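5'-nucleotidase SurE (Aquifex aeolicus, PDB 2WQK) probably removes the phosphate from nucleoside 5'-monophosphates by hydrolysis, using one divalent metal cation per subunit. Local coordinates at residues Pro97-Asp102 and Thr216-Val221; Gly111-Arg116 and Asp157-Val162; Pro121-Ser126 and Asp144-Val149; Phe135-Lys140 and Arg168-Lys173; Lys176-Gly181 and Tyr225-Pro230. One frame throughout, in Å; residues are numbered along the deposited sequence.

Contact 1: residues Pro97-Asp102 and Thr216-Val221; sequences PNLGED and TDYWAV. With SO4 (sulfate ion), chain C.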
# COMPACT_ATOMS: atom_id res chain seq x y z
N PRO A 97 -10.57 3.83 19.57
CA PRO A 97 -11.99 3.49 19.60
C PRO A 97 -12.58 3.06 18.27
O PRO A 97 -12.02 3.36 17.20
CB PRO A 97 -12.65 4.78 20.06
CG PRO A 97 -11.73 5.83 19.56
CD PRO A 97 -10.32 5.27 19.60
N ASN A 98 -13.72 2.37 18.36
CA ASN A 98 -14.55 2.06 17.20
C ASN A 98 -16.00 2.34 17.54
O ASN A 98 -16.73 1.47 18.07
CB ASN A 98 -14.31 0.63 16.78
CG ASN A 98 -13.00 0.48 16.04
OD1 ASN A 98 -12.81 1.06 14.96
ND2 ASN A 98 -12.06 -0.29 16.62
N LEU A 99 -16.39 3.61 17.33
CA LEU A 99 -17.66 4.15 17.74
C LEU A 99 -18.45 4.66 16.54
O LEU A 99 -17.90 5.08 15.51
CB LEU A 99 -17.41 5.35 18.67
CG LEU A 99 -16.75 4.97 19.99
CD1 LEU A 99 -16.06 6.19 20.63
CD2 LEU A 99 -17.73 4.32 20.97
N GLY A 100 -19.76 4.67 16.73
CA GLY A 100 -20.63 5.37 15.81
C GLY A 100 -20.54 4.86 14.39
O GLY A 100 -20.35 3.68 14.12
N GLU A 101 -20.60 5.81 13.47
CA GLU A 101 -20.61 5.53 12.04
C GLU A 101 -19.37 4.84 11.56
O GLU A 101 -19.36 4.08 10.56
CB GLU A 101 -20.75 6.84 11.24
CG GLU A 101 -22.06 7.54 11.43
CD GLU A 101 -23.26 6.64 11.14
OE1 GLU A 101 -23.08 5.54 10.57
OE2 GLU A 101 -24.39 7.05 11.48
N ASP A 102 -18.27 5.09 12.26
CA ASP A 102 -16.98 4.54 11.87
C ASP A 102 -16.79 2.99 12.09
O ASP A 102 -15.81 2.37 11.64
CB ASP A 102 -15.92 5.45 12.46
CG ASP A 102 -16.02 6.89 11.86
OD1 ASP A 102 -16.10 7.02 10.60
OD2 ASP A 102 -16.05 7.88 12.62
N THR A 216 -26.06 6.70 23.64
CA THR A 216 -25.11 6.32 22.59
C THR A 216 -23.79 5.76 23.13
O THR A 216 -23.39 6.02 24.29
CB THR A 216 -24.77 7.49 21.66
OG1 THR A 216 -24.05 8.51 22.38
CG2 THR A 216 -26.02 8.05 20.97
N ASP A 217 -23.08 5.04 22.27
CA ASP A 217 -21.74 4.56 22.57
C ASP A 217 -20.79 5.71 22.94
O ASP A 217 -20.07 5.64 23.95
CB ASP A 217 -21.19 3.67 21.42
CG ASP A 217 -21.29 4.29 20.00
OD1 ASP A 217 -21.73 5.45 19.83
OD2 ASP A 217 -20.83 3.54 19.07
N TYR A 218 -20.82 6.77 22.16
CA TYR A 218 -19.95 7.93 22.43
C TYR A 218 -20.23 8.49 23.82
O TYR A 218 -19.29 8.75 24.60
CB TYR A 218 -20.22 9.06 21.45
CG TYR A 218 -19.74 8.87 20.05
CD1 TYR A 218 -18.42 9.06 19.72
CD2 TYR A 218 -20.64 8.55 19.04
CE1 TYR A 218 -17.98 8.92 18.39
CE2 TYR A 218 -20.22 8.41 17.76
CZ TYR A 218 -18.90 8.62 17.43
OH TYR A 218 -18.54 8.44 16.12
N TRP A 219 -21.50 8.70 24.15
CA TRP A 219 -21.80 9.33 25.47
C TRP A 219 -21.28 8.47 26.60
O TRP A 219 -20.69 8.98 27.57
CB TRP A 219 -23.31 9.57 25.63
CG TRP A 219 -23.68 10.32 26.88
CD1 TRP A 219 -23.95 11.66 26.97
CD2 TRP A 219 -23.81 9.79 28.21
NE1 TRP A 219 -24.22 11.98 28.29
CE2 TRP A 219 -24.16 10.86 29.06
CE3 TRP A 219 -23.69 8.52 28.77
CZ2 TRP A 219 -24.33 10.70 30.42
CZ3 TRP A 219 -23.87 8.36 30.15
CH2 TRP A 219 -24.20 9.44 30.95
N ALA A 220 -21.44 7.15 26.49
CA ALA A 220 -21.05 6.25 27.58
C ALA A 220 -19.56 6.41 27.84
O ALA A 220 -19.14 6.66 28.99
CB ALA A 220 -21.40 4.78 27.21
N VAL A 221 -18.72 6.28 26.81
CA VAL A 221 -17.27 6.32 27.02
C VAL A 221 -16.78 7.72 27.41
O VAL A 221 -15.84 7.83 28.22
CB VAL A 221 -16.48 5.73 25.83
CG1 VAL A 221 -16.80 4.24 25.70
CG2 VAL A 221 -16.77 6.48 24.53
S SO4 C . -9.28 -0.82 13.45
O1 SO4 C . -8.81 0.42 14.06
O2 SO4 C . -8.14 -1.78 13.48
O3 SO4 C . -10.33 -1.40 14.21
O4 SO4 C . -9.72 -0.62 12.03
O HOH W 1 -16.24 8.01 15.50

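Contact 2: residues Gly111-Arg116 and Asp157-Val162; sequences GAMEGR and DTYLNV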
# COMPACT_ATOMS: atom_id res chain seq x y z
N GLY A 111 -13.45 -8.47 12.43
CA GLY A 111 -13.04 -9.78 12.98
C GLY A 111 -14.18 -10.43 13.77
O GLY A 111 -14.47 -11.62 13.63
N ALA A 112 -14.82 -9.65 14.65
CA ALA A 112 -15.96 -10.18 15.42
C ALA A 112 -17.13 -10.54 14.48
O ALA A 112 -17.76 -11.58 14.62
CB ALA A 112 -16.40 -9.24 16.52
N MET A 113 -17.39 -9.69 13.48
CA MET A 113 -18.41 -9.99 12.50
C MET A 113 -18.20 -11.33 11.82
O MET A 113 -19.12 -12.09 11.70
CB MET A 113 -18.48 -8.85 11.45
CG MET A 113 -19.62 -9.03 10.46
SD MET A 113 -19.47 -7.91 9.05
CE MET A 113 -18.01 -8.62 8.25
N GLU A 114 -16.97 -11.57 11.42
CA GLU A 114 -16.62 -12.83 10.76
C GLU A 114 -16.87 -14.04 11.67
O GLU A 114 -17.34 -15.11 11.23
CB GLU A 114 -15.19 -12.81 10.21
CG GLU A 114 -15.03 -11.83 9.07
CD GLU A 114 -15.76 -12.23 7.77
OE1 GLU A 114 -16.17 -13.40 7.60
OE2 GLU A 114 -15.90 -11.35 6.89
N GLY A 115 -16.53 -13.89 12.94
CA GLY A 115 -16.87 -14.97 13.87
C GLY A 115 -18.35 -15.27 13.86
O GLY A 115 -18.76 -16.43 13.78
N ARG A 116 -19.19 -14.22 13.91
CA ARG A 116 -20.63 -14.42 13.96
C ARG A 116 -21.14 -14.97 12.61
O ARG A 116 -22.06 -15.79 12.60
CB ARG A 116 -21.35 -13.12 14.38
CG ARG A 116 -22.77 -13.30 14.89
CD ARG A 116 -23.00 -14.50 15.82
NE ARG A 116 -23.73 -15.58 15.13
CZ ARG A 116 -24.04 -16.80 15.60
NH1 ARG A 116 -24.74 -17.62 14.83
NH2 ARG A 116 -23.67 -17.22 16.80
N ASP A 157 -28.99 -12.84 15.97
CA ASP A 157 -28.61 -11.90 14.90
C ASP A 157 -27.77 -10.82 15.53
O ASP A 157 -28.02 -9.62 15.31
CB ASP A 157 -29.88 -11.30 14.21
CG ASP A 157 -29.56 -10.28 13.11
OD1 ASP A 157 -28.51 -10.44 12.41
OD2 ASP A 157 -30.39 -9.33 12.94
N THR A 158 -26.79 -11.20 16.37
CA THR A 158 -26.10 -10.11 17.02
C THR A 158 -24.64 -10.48 17.28
O THR A 158 -24.31 -11.61 17.53
CB THR A 158 -26.80 -9.84 18.41
OG1 THR A 158 -28.21 -9.59 18.20
CG2 THR A 158 -26.19 -8.65 19.15
N TYR A 159 -23.80 -9.46 17.28
CA TYR A 159 -22.45 -9.56 17.87
C TYR A 159 -22.22 -8.26 18.63
O TYR A 159 -22.91 -7.28 18.38
CB TYR A 159 -21.37 -9.89 16.86
CG TYR A 159 -21.20 -8.90 15.72
CD1 TYR A 159 -20.07 -8.11 15.66
CD2 TYR A 159 -22.14 -8.78 14.67
CE1 TYR A 159 -19.89 -7.17 14.67
CE2 TYR A 159 -21.94 -7.85 13.66
CZ TYR A 159 -20.82 -7.05 13.66
OH TYR A 159 -20.62 -6.12 12.67
N LEU A 160 -21.29 -8.28 19.59
CA LEU A 160 -21.12 -7.13 20.47
C LEU A 160 -19.92 -6.27 20.08
O LEU A 160 -18.85 -6.78 19.82
CB LEU A 160 -20.98 -7.58 21.93
CG LEU A 160 -22.11 -8.45 22.46
CD1 LEU A 160 -21.79 -8.83 23.94
CD2 LEU A 160 -23.48 -7.81 22.34
N ASN A 161 -20.13 -4.96 20.17
CA ASN A 161 -19.11 -3.97 19.96
C ASN A 161 -18.85 -3.20 21.25
O ASN A 161 -19.75 -2.54 21.74
CB ASN A 161 -19.45 -2.97 18.86
CG ASN A 161 -18.26 -2.11 18.52
OD1 ASN A 161 -17.13 -2.62 18.39
ND2 ASN A 161 -18.49 -0.78 18.43
N VAL A 162 -17.67 -3.43 21.85
CA VAL A 162 -17.38 -2.90 23.20
C VAL A 162 -16.28 -1.87 23.12
O VAL A 162 -15.24 -2.13 22.50
CB VAL A 162 -16.97 -4.04 24.16
CG1 VAL A 162 -16.70 -3.50 25.57
CG2 VAL A 162 -18.05 -5.14 24.19

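Contact 3: residues Pro121-Ser126 and Asp144-Val149; sequences PSIAFS and DIVKKV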
# COMPACT_ATOMS: atom_id res chain seq x y z
N PRO A 121 -20.52 -17.01 18.67
CA PRO A 121 -20.76 -15.75 19.39
C PRO A 121 -19.45 -14.95 19.42
O PRO A 121 -18.35 -15.53 19.62
CB PRO A 121 -21.21 -16.20 20.78
CG PRO A 121 -21.61 -17.65 20.59
CD PRO A 121 -20.84 -18.19 19.48
N SER A 122 -19.57 -13.62 19.26
CA SER A 122 -18.37 -12.82 19.01
C SER A 122 -18.45 -11.42 19.61
O SER A 122 -19.52 -10.85 19.71
CB SER A 122 -18.02 -12.74 17.53
OG SER A 122 -17.95 -14.01 16.90
N ILE A 123 -17.28 -10.90 19.99
CA ILE A 123 -17.17 -9.60 20.65
C ILE A 123 -15.92 -8.90 20.17
O ILE A 123 -14.86 -9.51 20.06
CB ILE A 123 -17.03 -9.76 22.21
CG1 ILE A 123 -18.09 -10.66 22.79
CG2 ILE A 123 -17.03 -8.42 22.85
CD1 ILE A 123 -17.89 -10.98 24.30
N ALA A 124 -16.09 -7.61 19.86
CA ALA A 124 -14.97 -6.70 19.52
C ALA A 124 -14.72 -5.80 20.75
O ALA A 124 -15.69 -5.33 21.34
CB ALA A 124 -15.33 -5.79 18.32
N PHE A 125 -13.43 -5.55 21.07
CA PHE A 125 -13.07 -4.66 22.17
C PHE A 125 -12.12 -3.61 21.62
O PHE A 125 -11.11 -3.94 20.98
CB PHE A 125 -12.28 -5.46 23.22
CG PHE A 125 -13.08 -6.57 23.90
CD1 PHE A 125 -13.99 -6.26 24.90
CD2 PHE A 125 -12.87 -7.90 23.59
CE1 PHE A 125 -14.70 -7.27 25.55
CE2 PHE A 125 -13.58 -8.91 24.26
CZ PHE A 125 -14.48 -8.58 25.21
N SER A 126 -12.41 -2.35 21.95
CA SER A 126 -11.59 -1.20 21.54
C SER A 126 -11.41 -0.26 22.72
O SER A 126 -12.32 -0.09 23.51
CB SER A 126 -12.29 -0.45 20.39
OG SER A 126 -12.46 -1.33 19.29
N ASP A 144 -14.34 -9.50 32.58
CA ASP A 144 -15.62 -9.46 33.30
C ASP A 144 -16.77 -9.72 32.32
O ASP A 144 -17.68 -10.48 32.61
CB ASP A 144 -15.86 -8.11 33.99
CG ASP A 144 -14.99 -7.90 35.26
OD1 ASP A 144 -14.40 -8.87 35.80
OD2 ASP A 144 -14.87 -6.72 35.65
N ILE A 145 -16.71 -9.06 31.17
CA ILE A 145 -17.75 -9.23 30.15
C ILE A 145 -17.77 -10.64 29.58
O ILE A 145 -18.84 -11.24 29.47
CB ILE A 145 -17.59 -8.12 29.05
CG1 ILE A 145 -17.91 -6.73 29.64
CG2 ILE A 145 -18.41 -8.47 27.82
CD1 ILE A 145 -17.56 -5.60 28.71
N VAL A 146 -16.59 -11.16 29.24
CA VAL A 146 -16.50 -12.52 28.70
C VAL A 146 -17.09 -13.53 29.70
O VAL A 146 -17.87 -14.43 29.32
CB VAL A 146 -15.08 -12.91 28.26
CG1 VAL A 146 -15.02 -14.37 27.87
CG2 VAL A 146 -14.64 -12.02 27.08
N LYS A 147 -16.76 -13.34 30.98
CA LYS A 147 -17.29 -14.27 31.98
C LYS A 147 -18.82 -14.30 32.00
O LYS A 147 -19.45 -15.36 31.95
CB LYS A 147 -16.74 -13.97 33.37
CG LYS A 147 -17.08 -15.07 34.35
CD LYS A 147 -16.46 -14.77 35.70
CE LYS A 147 -16.84 -15.91 36.68
NZ LYS A 147 -16.24 -15.71 38.04
N LYS A 148 -19.42 -13.11 31.94
CA LYS A 148 -20.87 -13.02 31.92
C LYS A 148 -21.47 -13.59 30.63
O LYS A 148 -22.48 -14.29 30.65
CB LYS A 148 -21.32 -11.56 32.13
CG LYS A 148 -20.99 -10.99 33.53
CD LYS A 148 -21.57 -9.57 33.67
CE LYS A 148 -21.33 -8.91 35.04
NZ LYS A 148 -22.27 -9.45 36.05
N VAL A 149 -20.83 -13.33 29.50
CA VAL A 149 -21.36 -13.82 28.24
C VAL A 149 -21.31 -15.35 28.18
O VAL A 149 -22.19 -16.01 27.63
CB VAL A 149 -20.58 -13.18 27.07
CG1 VAL A 149 -20.85 -13.92 25.75
CG2 VAL A 149 -20.97 -11.68 26.97

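Contact 4: residues Phe135-Lys140 and Arg168-Lys173; sequences FEEIAK and RYEEIK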
# COMPACT_ATOMS: atom_id res chain seq x y z
N PHE A 135 -3.81 -0.78 28.67
CA PHE A 135 -4.41 -2.02 28.16
C PHE A 135 -4.61 -3.09 29.23
O PHE A 135 -5.56 -3.83 29.16
CB PHE A 135 -3.56 -2.57 27.03
CG PHE A 135 -3.61 -1.74 25.79
CD1 PHE A 135 -4.74 -1.79 24.95
CD2 PHE A 135 -2.55 -0.93 25.43
CE1 PHE A 135 -4.78 -0.99 23.83
CE2 PHE A 135 -2.60 -0.17 24.27
CZ PHE A 135 -3.72 -0.21 23.48
N GLU A 136 -3.71 -3.18 30.22
CA GLU A 136 -3.93 -4.19 31.27
C GLU A 136 -5.10 -3.88 32.17
O GLU A 136 -5.78 -4.80 32.61
CB GLU A 136 -2.67 -4.42 32.09
CG GLU A 136 -1.55 -4.94 31.26
CD GLU A 136 -0.33 -5.32 32.08
OE1 GLU A 136 -0.29 -4.98 33.28
OE2 GLU A 136 0.56 -5.96 31.52
N GLU A 137 -5.35 -2.59 32.45
CA GLU A 137 -6.53 -2.20 33.18
C GLU A 137 -7.79 -2.49 32.35
O GLU A 137 -8.76 -3.01 32.85
CB GLU A 137 -6.50 -0.72 33.54
CG GLU A 137 -5.36 -0.33 34.51
CD GLU A 137 -5.53 -0.93 35.87
OE1 GLU A 137 -6.64 -0.98 36.39
OE2 GLU A 137 -4.51 -1.36 36.44
N ILE A 138 -7.74 -2.14 31.08
CA ILE A 138 -8.88 -2.37 30.19
C ILE A 138 -9.21 -3.86 30.09
O ILE A 138 -10.40 -4.24 30.06
CB ILE A 138 -8.62 -1.74 28.79
CG1 ILE A 138 -8.70 -0.22 28.92
CG2 ILE A 138 -9.63 -2.25 27.72
CD1 ILE A 138 -8.19 0.56 27.70
N ALA A 139 -8.18 -4.70 30.05
CA ALA A 139 -8.41 -6.15 29.91
C ALA A 139 -9.23 -6.70 31.06
O ALA A 139 -9.97 -7.66 30.90
CB ALA A 139 -7.09 -6.94 29.76
N LYS A 140 -9.09 -6.09 32.24
CA LYS A 140 -9.86 -6.57 33.39
C LYS A 140 -11.37 -6.48 33.15
O LYS A 140 -12.10 -7.41 33.46
CB LYS A 140 -9.50 -5.78 34.67
CG LYS A 140 -8.04 -5.95 35.06
CD LYS A 140 -7.66 -5.01 36.20
CE LYS A 140 -6.22 -5.18 36.59
NZ LYS A 140 -5.85 -4.12 37.62
N ARG A 168 -8.22 3.55 34.96
CA ARG A 168 -7.99 2.42 35.82
C ARG A 168 -9.28 1.67 36.06
O ARG A 168 -10.36 2.27 36.11
CB ARG A 168 -7.40 2.88 37.17
CG ARG A 168 -6.02 3.41 37.05
CD ARG A 168 -5.47 3.82 38.43
NE ARG A 168 -5.76 2.82 39.46
CZ ARG A 168 -6.67 2.92 40.43
NH1 ARG A 168 -7.42 4.01 40.58
NH2 ARG A 168 -6.82 1.92 41.29
N TYR A 169 -9.17 0.35 36.23
CA TYR A 169 -10.32 -0.52 36.43
C TYR A 169 -11.26 -0.00 37.51
O TYR A 169 -12.46 0.06 37.34
CB TYR A 169 -9.85 -1.94 36.75
CG TYR A 169 -10.90 -2.98 37.03
CD1 TYR A 169 -11.74 -3.42 36.01
CD2 TYR A 169 -10.98 -3.61 38.26
CE1 TYR A 169 -12.66 -4.40 36.23
CE2 TYR A 169 -11.91 -4.60 38.50
CZ TYR A 169 -12.75 -5.00 37.48
OH TYR A 169 -13.68 -6.00 37.72
N GLU A 170 -10.69 0.43 38.62
CA GLU A 170 -11.52 0.87 39.73
C GLU A 170 -12.21 2.21 39.49
O GLU A 170 -13.15 2.57 40.24
CB GLU A 170 -10.68 0.92 41.01
CG GLU A 170 -10.09 -0.45 41.37
CD GLU A 170 -8.79 -0.80 40.60
OE1 GLU A 170 -8.22 0.04 39.85
OE2 GLU A 170 -8.32 -1.95 40.79
N GLU A 171 -11.74 2.96 38.48
CA GLU A 171 -12.33 4.24 38.12
C GLU A 171 -13.43 4.11 37.04
O GLU A 171 -14.13 5.07 36.78
CB GLU A 171 -11.26 5.19 37.59
CG GLU A 171 -10.26 5.70 38.66
CD GLU A 171 -10.92 6.59 39.71
OE1 GLU A 171 -12.07 7.07 39.54
OE2 GLU A 171 -10.25 6.82 40.74
N ILE A 172 -13.56 2.95 36.42
CA ILE A 172 -14.65 2.75 35.44
C ILE A 172 -15.97 2.86 36.20
O ILE A 172 -16.15 2.23 37.26
CB ILE A 172 -14.56 1.35 34.79
CG1 ILE A 172 -13.29 1.24 33.94
CG2 ILE A 172 -15.84 1.03 33.97
CD1 ILE A 172 -13.37 1.94 32.55
N LYS A 173 -16.91 3.66 35.68
CA LYS A 173 -18.12 3.93 36.41
C LYS A 173 -19.14 2.81 36.34
O LYS A 173 -20.00 2.68 37.22
CB LYS A 173 -18.77 5.24 35.96
CG LYS A 173 -17.93 6.47 36.14
CD LYS A 173 -18.82 7.69 35.97
CE LYS A 173 -18.05 8.97 35.81
NZ LYS A 173 -18.95 9.91 35.08
O HOH W 2 -6.54 -1.94 38.97
O HOH W 3 -7.71 -4.15 39.91

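Contact 5: residues Lys176-Gly181 and Tyr225-Pro230; sequences KVTRQG and YVSVTP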
# COMPACT_ATOMS: atom_id res chain seq x y z
N LYS A 176 -22.61 0.09 30.31
CA LYS A 176 -23.88 0.45 29.73
C LYS A 176 -24.08 -0.22 28.37
O LYS A 176 -23.18 -0.21 27.54
CB LYS A 176 -23.96 1.97 29.53
CG LYS A 176 -24.01 2.76 30.85
CD LYS A 176 -24.02 4.25 30.59
CE LYS A 176 -25.35 4.72 30.05
NZ LYS A 176 -26.54 4.40 30.91
N VAL A 177 -25.28 -0.72 28.18
CA VAL A 177 -25.76 -1.14 26.87
C VAL A 177 -26.13 0.14 26.10
O VAL A 177 -26.87 0.98 26.61
CB VAL A 177 -26.96 -2.09 26.99
CG1 VAL A 177 -27.61 -2.37 25.60
CG2 VAL A 177 -26.55 -3.36 27.72
N THR A 178 -25.61 0.27 24.88
CA THR A 178 -25.67 1.52 24.12
C THR A 178 -26.12 1.23 22.66
O THR A 178 -26.07 0.09 22.18
CB THR A 178 -24.29 2.18 24.05
OG1 THR A 178 -23.37 1.27 23.45
CG2 THR A 178 -23.79 2.60 25.46
N ARG A 179 -26.61 2.28 22.00
CA ARG A 179 -26.79 2.26 20.55
C ARG A 179 -25.60 2.89 19.83
O ARG A 179 -24.86 3.68 20.39
CB ARG A 179 -28.09 2.99 20.15
CG ARG A 179 -28.12 4.49 20.40
CD ARG A 179 -29.41 5.11 19.90
NE ARG A 179 -29.37 6.58 20.05
CZ ARG A 179 -29.69 7.23 21.12
NH1 ARG A 179 -30.04 6.57 22.22
NH2 ARG A 179 -29.63 8.59 21.11
N GLN A 180 -25.47 2.57 18.54
CA GLN A 180 -24.49 3.20 17.69
C GLN A 180 -24.86 4.69 17.56
O GLN A 180 -25.94 5.03 17.11
CB GLN A 180 -24.54 2.57 16.29
CG GLN A 180 -23.55 3.14 15.27
CD GLN A 180 -23.78 2.58 13.90
OE1 GLN A 180 -24.91 2.30 13.54
NE2 GLN A 180 -22.72 2.46 13.13
N GLY A 181 -23.94 5.58 17.90
CA GLY A 181 -24.18 7.01 17.78
C GLY A 181 -23.92 7.46 16.35
O GLY A 181 -23.51 6.69 15.49
N TYR A 225 -18.02 5.30 31.27
CA TYR A 225 -18.67 4.01 31.28
C TYR A 225 -18.16 3.17 30.08
O TYR A 225 -17.87 3.71 29.01
CB TYR A 225 -20.17 4.16 31.10
CG TYR A 225 -20.84 4.87 32.23
CD1 TYR A 225 -21.30 4.17 33.32
CD2 TYR A 225 -21.07 6.23 32.16
CE1 TYR A 225 -21.94 4.85 34.39
CE2 TYR A 225 -21.70 6.90 33.20
CZ TYR A 225 -22.13 6.20 34.29
OH TYR A 225 -22.75 6.91 35.33
N VAL A 226 -18.13 1.86 30.27
CA VAL A 226 -17.96 0.93 29.16
C VAL A 226 -19.24 0.98 28.33
O VAL A 226 -20.36 1.04 28.86
CB VAL A 226 -17.73 -0.50 29.66
CG1 VAL A 226 -17.64 -1.48 28.48
CG2 VAL A 226 -16.44 -0.53 30.49
N SER A 227 -19.06 0.99 27.00
CA SER A 227 -20.16 0.89 26.05
C SER A 227 -20.20 -0.50 25.46
O SER A 227 -19.20 -0.96 24.92
CB SER A 227 -19.90 1.87 24.89
OG SER A 227 -20.75 1.61 23.79
N VAL A 228 -21.38 -1.12 25.48
CA VAL A 228 -21.60 -2.39 24.78
C VAL A 228 -22.79 -2.20 23.84
O VAL A 228 -23.91 -2.04 24.30
CB VAL A 228 -21.89 -3.56 25.76
CG1 VAL A 228 -22.09 -4.84 24.96
CG2 VAL A 228 -20.79 -3.71 26.86
N THR A 229 -22.54 -2.24 22.52
CA THR A 229 -23.60 -2.08 21.53
C THR A 229 -23.83 -3.44 20.84
O THR A 229 -22.89 -4.03 20.31
CB THR A 229 -23.20 -1.09 20.43
OG1 THR A 229 -22.81 0.16 21.01
CG2 THR A 229 -24.35 -0.90 19.39
N PRO A 230 -25.09 -3.90 20.83
CA PRO A 230 -25.44 -5.11 20.07
C PRO A 230 -25.64 -4.67 18.61
O PRO A 230 -26.48 -3.79 18.32
CB PRO A 230 -26.75 -5.58 20.69
CG PRO A 230 -27.40 -4.33 21.18
CD PRO A 230 -26.29 -3.32 21.48

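Contact 1: residues Pro97-Asp102 and Thr216-Val221
L99 and G100 meet D217 and Y218 at the start of helix 217-222 through one hydrogen bond to a carboxylate and a small apolar cluster. The polar link runs from G100 N to D217 OD2, 2.8 Å and nearly straight at 171°, reaching the syn side of the carboxylate. OD1 accepts from Y218 N and from G181 N, so the buried aspartate is gripped by three amides.

Among the apolar contacts, L99 CB lies over one face of the Y218 ring, 3.9 Å from its centroid. L99 CD2 packs 3.5 Å from D217 CB, while CD1 meets V221 CG2 tip to tip at 4.0 Å. G100 suits its place because its phi is positive and a CB there would run into Y218 OH. That hydroxyl is hydrogen-bonded to K182 O.

N98 ND2 donates to sulfate O3 at 3.2 Å and bonds S126. The G100 N bond ties the loop after strand 88-94 to the helix start, and the N-H donors round D217 would probably favour its charged form.

Contact 2: residues Gly111-Arg116 and Asp157-Val162
The Y159 side chain leaves strand 158-165 with CG between the backbone N and the carbonyl carbon (chi1 60°), while M113 on the facing helix has CG anti to its own N; the tyrosine ring and the methionine stem meet obliquely. M113 CA sits over one face of the ring, 3.9 Å from its centroid and only 14° off the normal, so the helix backbone itself makes the CH-pi contact. Farther out, M113 CB lies 3.7 Å from Y159 CZ, and CG follows toward the hydroxyl end.

A112 adds its methyl, CB, 3.9 Å from Y159 CD1; a residue this small lets the ring lie close to the helix. At the other end R116, in one of its two conformers, brings CG to 3.5 Å from T158 O. No hydrogen bond joins the two segments, and the flat tyrosine fills the space between them by van der Waals contact.

M113 also packs on L233 and on Y105 of the second subunit. The axes of helix segment 111-116 and strand segment 158-162 approach to 8.5 Å and run nearly antiparallel at 161°, an arrangement characteristic of a helix laid on the central sheet of a Rossmann-like alpha/beta fold, here the SurE core.

Contact 3: residues Pro121-Ser126 and Asp144-Val149
I123 and F125 of strand 122-126 face helix 144-149, whose axis runs nearly antiparallel to the strand at 169° and 10.9 Å away. Both belong to the beta-alpha-beta unit formed by strand 122-128, helix 135-152 and strand 158-165, in which the helix returns the chain across one face of the sheet.

The interface is wholly apolar. I123 CG1 is anti to the carbonyl carbon (chi1 -50°), and CD1 extends toward the helix face. This methyl meets V149 CG2 tip to tip at 4.1 Å, with I145 CG2 and V146 CG2 each slightly farther, at 4.4 Å. Branched aliphatic residues suit the buried helix face because their methyls converge on a single isoleucine end. I145 and V149 also pack on L247 and Y246 of the second subunit, so this side of the helix is shared with the subunit interface.

F125 lies beside I123 on the same side of the strand, and I123 CG2 rests over one face of its ring. The phenyl group crosses V146 at about a right angle, presenting its edge, with CZ 3.9 Å from V146 CG2.

Contact 4: residues Phe135-Lys140 and Arg168-Lys173
E137 and Y169 cross at about a right angle, their carboxylate and ring planes 51° apart, while K140 runs obliquely over the tyrosine. The E137 chain bends at chi2 (-67°), keeping CD alongside the start of the 3-10 turn 169-171. Its OE1 accepts from Y169 N at 2.9 Å, in a nearly straight bond that meets the anti side of the carboxylate. K140 NZ approaches the other oxygen, E137 OE2, from above the carboxylate plane at 3.3 Å, in a salt bridge.

The lysine CB lies over one face of the Y169 ring, 3.9 Å from the centroid, and its extended chain runs past Y169 CG and CB, carrying the ammonium clear of the ring. A water accepts from K140 NZ and donates to E137 OE1 at 2.8 Å. The K140 ammonium, near both carboxylates, would probably ease the repulsion between E137 and E170. An alanine in place of E137 would probably leave Y169 N without this acceptor and K140 without its salt-bridge mate.

E170 is paired with R168. Y169 OH bonds D144, one turn beyond K140, fastening the loop between strands 158-165 and 174-177 along helix 135-152, while I138 packs inward on strands 88-94 and 158-165.

Contact 5: residues Lys176-Gly181 and Tyr225-Pro230
T178 OG1 lies at the tight heart of this contact, 2.7 Å from S227 OG and 2.7 Å from T229 OG1. Both are hydrogen bonds between hydroxyls, which suit a buried spot bordered by D217 and A220. With chi1 at 58°, OG1 sits between the backbone N and the carbonyl carbon, where it meets both partners. Parallel strand pairing supports this knot: K176 N bonds V226 O at 2.8 Å, V228 N bonds K176 O, and T178 N reaches V228 O.

The partly exposed end is looser. K176 CD lies over one face of the Y225 ring, 3.9 Å from its centroid, but NZ is 5.7 Å away, at most a weak cation-pi attraction. An alanine in place of Y225 would probably leave K176 CD without its ring face, freer to turn despite W219 nearby.

V177 N bonds E248 of the second subunit. The chemistry implies a firm join at the edge of this chain's sheet, directional along the backbones and at T178, mainly dispersive at the K176 side chain.

Overall arrangement
Contacts 2, 3 and 5 share the central mixed sheet, whose strands 122-128, 158-165, 225-232 and 174-177 lie side by side. V162 N to A124 O, 2.8 Å, joins contacts 2 and 3, and N161 O to T229 N, 2.9 Å, joins contacts 2 and 5. Contact 1 abuts contact 5, their centres about 7 Å apart, and G100 O receives Q180 NE2 at 2.8 Å. Contact 4 uses the first turns of helix 135-152 and contact 3 its later part. The sodium ion, held by D10, S40 and N94, is about 11 Å from the F125 side chain of contact 3 and about 12 Å from that of D102 in contact 1; contacts 4 and 5 lie away from this site.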